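Local coordinates for ferrichrome ABC transporter substrate-binding protein (Staphylococcus pseudintermedius, PDB 5FLY) that probably captures ferrichrome-type iron siderophores at the cell surface and delivers them to an ABC transporter for uptake, at residues A[32-37]-A[258-263]; A[56-61]-A[254-259]. All blocks are in the same frame, centred on the assembly; numbering follows the deposited sequence.

Contact 1. Residues A[32-37]-A[258-263]; sequences APTYAG and WYNDPY. With 7PG (2,5,8,11,14,17,20,23-octaoxapentacosan-25-ol), chain P.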
loop_
_atom_site.group_PDB
_atom_site.type_symbol
_atom_site.label_atom_id
_atom_site.label_comp_id
_atom_site.label_asym_id
_atom_site.label_seq_id
_atom_site.Cartn_x
_atom_site.Cartn_y
_atom_site.Cartn_z
ATOM N N ALA A 32 -4.796 -11.883 0.717
ATOM C CA ALA A 32 -4.659 -10.519 0.227
ATOM C C ALA A 32 -3.345 -9.917 0.762
ATOM O O ALA A 32 -3.239 -9.620 1.958
ATOM C CB ALA A 32 -5.849 -9.684 0.651
ATOM N N PRO A 33 -2.340 -9.732 -0.110
ATOM C CA PRO A 33 -1.031 -9.314 0.407
ATOM C C PRO A 33 -1.026 -7.942 1.076
ATOM O O PRO A 33 -0.140 -7.677 1.883
ATOM C CB PRO A 33 -0.142 -9.316 -0.839
ATOM C CG PRO A 33 -1.071 -9.270 -2.009
ATOM C CD PRO A 33 -2.299 -10.005 -1.556
ATOM N N THR A 34 -1.986 -7.090 0.737
ATOM C CA THR A 34 -2.136 -5.806 1.404
ATOM C C THR A 34 -2.126 -5.924 2.926
ATOM O O THR A 34 -1.560 -5.060 3.594
ATOM C CB THR A 34 -3.438 -5.122 0.938
ATOM O OG1 THR A 34 -3.319 -4.853 -0.471
ATOM C CG2 THR A 34 -3.705 -3.841 1.702
ATOM N N TYR A 35 -2.722 -6.989 3.460
ATOM C CA TYR A 35 -2.917 -7.139 4.906
ATOM C C TYR A 35 -1.842 -8.010 5.566
ATOM O O TYR A 35 -1.809 -8.135 6.789
ATOM C CB TYR A 35 -4.328 -7.703 5.181
ATOM C CG TYR A 35 -5.349 -6.847 4.488
ATOM C CD1 TYR A 35 -5.715 -5.603 5.004
ATOM C CD2 TYR A 35 -5.893 -7.237 3.271
ATOM C CE1 TYR A 35 -6.593 -4.783 4.342
ATOM C CE2 TYR A 35 -6.774 -6.437 2.606
ATOM C CZ TYR A 35 -7.119 -5.196 3.142
ATOM O OH TYR A 35 -7.990 -4.370 2.487
ATOM N N ALA A 36 -0.948 -8.580 4.769
ATOM C CA ALA A 36 0.043 -9.510 5.299
ATOM C C ALA A 36 1.059 -8.841 6.204
ATOM O O ALA A 36 1.314 -9.341 7.307
ATOM C CB ALA A 36 0.742 -10.230 4.151
ATOM N N GLY A 37 1.645 -7.727 5.764
ATOM C CA GLY A 37 2.665 -7.061 6.559
ATOM C C GLY A 37 2.128 -6.599 7.896
ATOM O O GLY A 37 2.805 -6.705 8.923
ATOM N N TRP A 258 5.086 -0.992 -3.465
ATOM C CA TRP A 258 3.683 -1.314 -3.743
ATOM C C TRP A 258 2.785 -1.255 -2.513
ATOM O O TRP A 258 1.631 -0.840 -2.615
ATOM C CB TRP A 258 3.534 -2.704 -4.351
ATOM C CG TRP A 258 3.915 -2.801 -5.785
ATOM C CD1 TRP A 258 3.721 -1.858 -6.754
ATOM C CD2 TRP A 258 4.584 -3.898 -6.409
ATOM N NE1 TRP A 258 4.229 -2.309 -7.952
ATOM C CE2 TRP A 258 4.764 -3.559 -7.763
ATOM C CE3 TRP A 258 5.049 -5.144 -5.951
ATOM C CZ2 TRP A 258 5.386 -4.416 -8.666
ATOM C CZ3 TRP A 258 5.673 -5.995 -6.860
ATOM C CH2 TRP A 258 5.834 -5.625 -8.195
ATOM N N TYR A 259 3.288 -1.709 -1.370
ATOM C CA TYR A 259 2.431 -1.947 -0.200
ATOM C C TYR A 259 2.380 -0.754 0.777
ATOM O O TYR A 259 3.115 0.223 0.619
ATOM C CB TYR A 259 2.892 -3.246 0.491
ATOM C CG TYR A 259 2.658 -4.421 -0.437
ATOM C CD1 TYR A 259 1.374 -4.895 -0.642
ATOM C CD2 TYR A 259 3.694 -5.001 -1.155
ATOM C CE1 TYR A 259 1.121 -5.939 -1.511
ATOM C CE2 TYR A 259 3.446 -6.051 -2.042
ATOM C CZ TYR A 259 2.155 -6.503 -2.212
ATOM O OH TYR A 259 1.883 -7.536 -3.081
ATOM N N ASN A 260 1.482 -0.820 1.763
ATOM C CA ASN A 260 1.338 0.255 2.742
ATOM C C ASN A 260 1.207 -0.274 4.170
ATOM O O ASN A 260 0.646 0.383 5.034
ATOM C CB ASN A 260 0.143 1.175 2.388
ATOM C CG ASN A 260 -1.210 0.452 2.343
ATOM O OD1 ASN A 260 -1.354 -0.695 2.756
ATOM N ND2 ASN A 260 -2.219 1.153 1.833
ATOM N N ASP A 261 1.737 -1.474 4.387
ATOM C CA ASP A 261 1.868 -2.058 5.724
ATOM C C ASP A 261 2.987 -1.369 6.532
ATOM O O ASP A 261 3.850 -0.692 5.970
ATOM C CB ASP A 261 2.184 -3.531 5.582
ATOM C CG ASP A 261 3.511 -3.735 4.912
ATOM O OD1 ASP A 261 3.546 -3.707 3.661
ATOM O OD2 ASP A 261 4.537 -3.834 5.643
ATOM N N PRO A 262 3.022 -1.583 7.857
ATOM C CA PRO A 262 4.056 -0.914 8.671
ATOM C C PRO A 262 5.508 -1.197 8.256
ATOM O O PRO A 262 6.335 -0.294 8.422
ATOM C CB PRO A 262 3.779 -1.443 10.087
ATOM C CG PRO A 262 2.280 -1.768 10.064
ATOM C CD PRO A 262 2.019 -2.281 8.680
ATOM N N TYR A 263 5.845 -2.397 7.778
ATOM C CA TYR A 263 7.227 -2.666 7.362
ATOM C C TYR A 263 7.555 -1.807 6.148
ATOM O O TYR A 263 8.566 -1.124 6.110
ATOM C CB TYR A 263 7.450 -4.141 7.022
ATOM C CG TYR A 263 7.350 -5.090 8.186
ATOM C CD1 TYR A 263 8.417 -5.263 9.063
ATOM C CD2 TYR A 263 6.199 -5.850 8.387
ATOM C CE1 TYR A 263 8.327 -6.147 10.124
ATOM C CE2 TYR A 263 6.101 -6.741 9.431
ATOM C CZ TYR A 263 7.165 -6.883 10.306
ATOM O OH TYR A 263 7.081 -7.770 11.364
HETATM C C2 7PG P . 0.705 -5.386 -6.787
HETATM O O1 7PG P . 1.602 -5.327 -7.862
HETATM C C3 7PG P . 1.405 -4.217 -8.690
HETATM C C4 7PG P . 0.638 -4.630 -9.944
HETATM O O2 7PG P . 0.743 -3.650 -10.942
HETATM C C5 7PG P . 0.381 -2.362 -10.537
HETATM C C6 7PG P . -0.327 -1.602 -11.654
HETATM O O3 7PG P . -1.304 -0.762 -11.099
HETATM C C7 7PG P . -2.558 -1.339 -10.861
HETATM C C8 7PG P . -3.381 -0.403 -9.972
HETATM O O4 7PG P . -4.605 -0.966 -9.571
HETATM C C9 7PG P . -4.490 -2.161 -8.862
HETATM C C10 7PG P . -5.644 -2.409 -7.887
HETATM O O5 7PG P . -5.106 -3.135 -6.811
HETATM C C11 7PG P . -5.870 -3.236 -5.640
HETATM C C12 7PG P . -4.941 -3.544 -4.461
HETATM O O6 7PG P . -5.001 -2.515 -3.505
HETATM C C13 7PG P . -3.983 -1.551 -3.527
HETATM C C14 7PG P . -2.665 -2.168 -3.071
HETATM O O7 7PG P . -2.027 -1.270 -2.209
HETATM C C15 7PG P . -1.198 -1.858 -1.243
HETATM O O HOH W 1 1.609 -6.068 3.428
HETATM O O HOH W 2 -0.185 -3.109 2.182
#
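In the wall of the ligand pocket between the two lobes, P33 and T34, before helix 36-41, and G37 in its first turn meet Y259, N260, D261 and Y263, where the chain runs from helix 254-257 into helix 262-278. The phenol of Y259 reaches P33 obliquely: P33 CB packs on Y259 CE1, with the phenol oxygen OH beside it, 3.5 Å from P33 CB. Next along, T34 CG2 lies loosely against N260 OD1, while T34 OG1 is hydrogen-bonded to Y88; the N260 amide is gripped at both ends, by Q116 and E180.

Further on, the lack of a side chain at G37 lets the two backbones draw close, with G37 CA 3.7 Å from D261 CB. The carbonyl oxygen of G37 sits near the ring plane of Y263 at its edge, 3.3 Å from CE2. D261 is the N-cap of helix 262-278. Its CG lies between the backbone N and the carbonyl carbon (chi1 64°), and OD2 accepts a weak, bent bond from Y263 N at 2.9 Å (119° at the hydrogen); T264 hydrogen-bonds OD1.

Two waters join the backbones. One donates to T34 O at 2.8 Å and accepts from N260 N. The other accepts from G37 N at 2.9 Å and lies within donating reach of P33 O and, more weakly, D261 OD1.

The bound polyether borders this seam: its C15 comes 3.3 Å from W258 O, and its O1 lies 3.5 Å above the centre of the W258 ring, whose NE1 is hydrogen-bonded to E162. T34, W258 and Y259 thus belong to the polyether pocket, in the cleft of a two-lobed class III solute-binding fold, where ferrichrome probably binds.

Contact 2. Residues A[56-61]-A[254-259]; sequences SPVLAK and SSVYWY. With 7PG (2,5,8,11,14,17,20,23-octaoxapentacosan-25-ol), chain P.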
loop_
_atom_site.group_PDB
_atom_site.type_symbol
_atom_site.label_atom_id
_atom_site.label_comp_id
_atom_site.label_asym_id
_atom_site.label_seq_id
_atom_site.Cartn_x
_atom_site.Cartn_y
_atom_site.Cartn_z
ATOM N N SER A 56 7.877 -8.686 -3.083
ATOM C CA SER A 56 8.377 -7.519 -2.345
ATOM C C SER A 56 9.600 -7.879 -1.507
ATOM O O SER A 56 9.531 -8.785 -0.674
ATOM C CB SER A 56 7.305 -6.943 -1.423
ATOM O OG SER A 56 7.918 -6.128 -0.426
ATOM N N PRO A 57 10.728 -7.167 -1.709
ATOM C CA PRO A 57 11.906 -7.501 -0.905
ATOM C C PRO A 57 11.638 -7.302 0.577
ATOM O O PRO A 57 12.207 -8.012 1.407
ATOM C CB PRO A 57 12.974 -6.525 -1.412
ATOM C CG PRO A 57 12.506 -6.129 -2.781
ATOM C CD PRO A 57 11.020 -6.129 -2.717
ATOM N N VAL A 58 10.758 -6.356 0.888
ATOM C CA VAL A 58 10.422 -6.037 2.268
ATOM C C VAL A 58 9.652 -7.183 2.904
ATOM O O VAL A 58 10.032 -7.685 3.958
ATOM C CB VAL A 58 9.578 -4.751 2.359
ATOM C CG1 VAL A 58 9.184 -4.458 3.817
ATOM C CG2 VAL A 58 10.344 -3.565 1.744
ATOM N N LEU A 59 8.552 -7.580 2.276
ATOM C CA LEU A 59 7.716 -8.628 2.850
ATOM C C LEU A 59 8.353 -10.017 2.741
ATOM O O LEU A 59 8.138 -10.846 3.610
ATOM C CB LEU A 59 6.336 -8.635 2.191
ATOM C CG LEU A 59 5.565 -7.317 2.277
ATOM C CD1 LEU A 59 4.241 -7.434 1.530
ATOM C CD2 LEU A 59 5.328 -6.891 3.718
ATOM N N ALA A 60 9.142 -10.275 1.697
ATOM C CA ALA A 60 9.706 -11.610 1.502
ATOM C C ALA A 60 10.528 -12.044 2.708
ATOM O O ALA A 60 10.442 -13.190 3.143
ATOM C CB ALA A 60 10.565 -11.660 0.222
ATOM N N LYS A 61 11.313 -11.130 3.267
ATOM C CA LYS A 61 12.172 -11.498 4.389
ATOM C C LYS A 61 11.354 -11.746 5.664
ATOM O O LYS A 61 11.825 -12.417 6.569
ATOM C CB LYS A 61 13.233 -10.425 4.638
ATOM C CG LYS A 61 12.683 -9.065 4.857
ATOM C CD LYS A 61 13.759 -8.077 5.290
ATOM C CE LYS A 61 13.176 -6.662 5.374
ATOM N NZ LYS A 61 11.808 -6.628 6.013
ATOM N N SER A 254 9.600 -0.154 -7.495
ATOM C CA SER A 254 8.180 -0.426 -7.343
ATOM C C SER A 254 7.903 -1.655 -6.474
ATOM O O SER A 254 6.926 -1.651 -5.737
ATOM C CB SER A 254 7.508 -0.577 -8.712
ATOM O OG SER A 254 8.148 -1.547 -9.497
ATOM N N SER A 255 8.759 -2.678 -6.519
ATOM C CA SER A 255 8.498 -3.906 -5.761
ATOM C C SER A 255 8.591 -3.639 -4.263
ATOM O O SER A 255 7.958 -4.336 -3.477
ATOM C CB SER A 255 9.458 -5.023 -6.166
ATOM O OG SER A 255 10.779 -4.796 -5.713
ATOM N N VAL A 256 9.384 -2.637 -3.884
ATOM C CA VAL A 256 9.473 -2.222 -2.491
ATOM C C VAL A 256 8.275 -1.356 -2.121
ATOM O O VAL A 256 7.744 -1.449 -1.016
ATOM C CB VAL A 256 10.783 -1.439 -2.230
ATOM C CG1 VAL A 256 10.750 -0.721 -0.876
ATOM C CG2 VAL A 256 11.971 -2.379 -2.296
ATOM N N TYR A 257 7.849 -0.514 -3.058
ATOM C CA TYR A 257 6.880 0.555 -2.779
ATOM C C TYR A 257 5.398 0.192 -2.947
ATOM O O TYR A 257 4.533 1.001 -2.615
ATOM C CB TYR A 257 7.193 1.754 -3.680
ATOM C CG TYR A 257 8.198 2.720 -3.103
ATOM C CD1 TYR A 257 9.542 2.378 -2.975
ATOM C CD2 TYR A 257 7.802 3.974 -2.676
ATOM C CE1 TYR A 257 10.453 3.262 -2.437
ATOM C CE2 TYR A 257 8.704 4.862 -2.134
ATOM C CZ TYR A 257 10.033 4.495 -2.022
ATOM O OH TYR A 257 10.941 5.372 -1.494
ATOM N N TRP A 258 5.086 -0.992 -3.465
ATOM C CA TRP A 258 3.683 -1.314 -3.743
ATOM C C TRP A 258 2.785 -1.255 -2.513
ATOM O O TRP A 258 1.631 -0.840 -2.615
ATOM C CB TRP A 258 3.534 -2.704 -4.351
ATOM C CG TRP A 258 3.915 -2.801 -5.785
ATOM C CD1 TRP A 258 3.721 -1.858 -6.754
ATOM C CD2 TRP A 258 4.584 -3.898 -6.409
ATOM N NE1 TRP A 258 4.229 -2.309 -7.952
ATOM C CE2 TRP A 258 4.764 -3.559 -7.763
ATOM C CE3 TRP A 258 5.049 -5.144 -5.951
ATOM C CZ2 TRP A 258 5.386 -4.416 -8.666
ATOM C CZ3 TRP A 258 5.673 -5.995 -6.860
ATOM C CH2 TRP A 258 5.834 -5.625 -8.195
ATOM N N TYR A 259 3.288 -1.709 -1.370
ATOM C CA TYR A 259 2.431 -1.947 -0.200
ATOM C C TYR A 259 2.380 -0.754 0.777
ATOM O O TYR A 259 3.115 0.223 0.619
ATOM C CB TYR A 259 2.892 -3.246 0.491
ATOM C CG TYR A 259 2.658 -4.421 -0.437
ATOM C CD1 TYR A 259 1.374 -4.895 -0.642
ATOM C CD2 TYR A 259 3.694 -5.001 -1.155
ATOM C CE1 TYR A 259 1.121 -5.939 -1.511
ATOM C CE2 TYR A 259 3.446 -6.051 -2.042
ATOM C CZ TYR A 259 2.155 -6.503 -2.212
ATOM O OH TYR A 259 1.883 -7.536 -3.081
HETATM C C2 7PG P . 0.705 -5.386 -6.787
HETATM O O1 7PG P . 1.602 -5.327 -7.862
HETATM C C3 7PG P . 1.405 -4.217 -8.690
HETATM C C4 7PG P . 0.638 -4.630 -9.944
HETATM O O2 7PG P . 0.743 -3.650 -10.942
HETATM C C5 7PG P . 0.381 -2.362 -10.537
HETATM C C6 7PG P . -0.327 -1.602 -11.654
HETATM O O3 7PG P . -1.304 -0.762 -11.099
HETATM C C7 7PG P . -2.558 -1.339 -10.861
HETATM C C8 7PG P . -3.381 -0.403 -9.972
HETATM O O4 7PG P . -4.605 -0.966 -9.571
HETATM C C9 7PG P . -4.490 -2.161 -8.862
HETATM C C10 7PG P . -5.644 -2.409 -7.887
HETATM O O5 7PG P . -5.106 -3.135 -6.811
HETATM C C11 7PG P . -5.870 -3.236 -5.640
HETATM C C12 7PG P . -4.941 -3.544 -4.461
HETATM O O6 7PG P . -5.001 -2.515 -3.505
HETATM C C13 7PG P . -3.983 -1.551 -3.527
HETATM C C14 7PG P . -2.665 -2.168 -3.071
HETATM O O7 7PG P . -2.027 -1.270 -2.209
HETATM C C15 7PG P . -1.198 -1.858 -1.243
HETATM O O HOH W 3 6.822 -3.720 0.216
#
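In this class III solute-binding fold, a capped helix start beside the ligand pocket is packed against a short helix: S56, P57, V58 and L59, opening helix 57-62, meet S255 and V256 of helix 254-257 and Y259 just beyond it. L59 places a methyl over the Y259 ring in a CH-pi contact, CD1 lying 3.9 Å from the ring centroid and 21° off the normal. W258 CB lies over the opposite face, so the phenol is held between two aliphatic groups.

S56 CB lies 3.4 Å from S255 O, and S56 CA makes a CA-H...O contact to the same oxygen. P57 CG meets V256 CG2, and V58 CG2 meets V256 CG1 at 3.9 Å; both pairs cross at about a right angle, and the two branches of V256 thus serve different neighbours. P57 CD also packs 3.3 Å from S255 OG, a hydroxyl whose hydrogen-bond partner is D253.

S56 OG, anti to its backbone N (chi1 161°), caps helix 57-62: it accepts a nearly straight bond from L59 N (3.1 Å, 174°) and a weak one from V58 N. The same oxygen shares a hydrogen bond with a water that donates to V256 O at 2.7 Å.

Contacts 1 and 2 lie with centres about 9 Å apart and share W258 and Y259. Along the chain 32-37 comes first and 56-61 second, both belonging to the lobe of the parallel sheet; each meets the continuous run 254-263, reached some 190 residues later, after the chain has built the mixed-sheet lobe and finished strand 249-253. The seams also touch: L59 CD2 packs 3.6 Å from D261 OD1 and 3.9 Å from G37 CA. Through helix 254-257 and the start of helix 262-278, the chain's return after strand 249-253 thus packs on the first lobe at two neighbouring places, and both contacts border the bound polyether in the probable siderophore cleft.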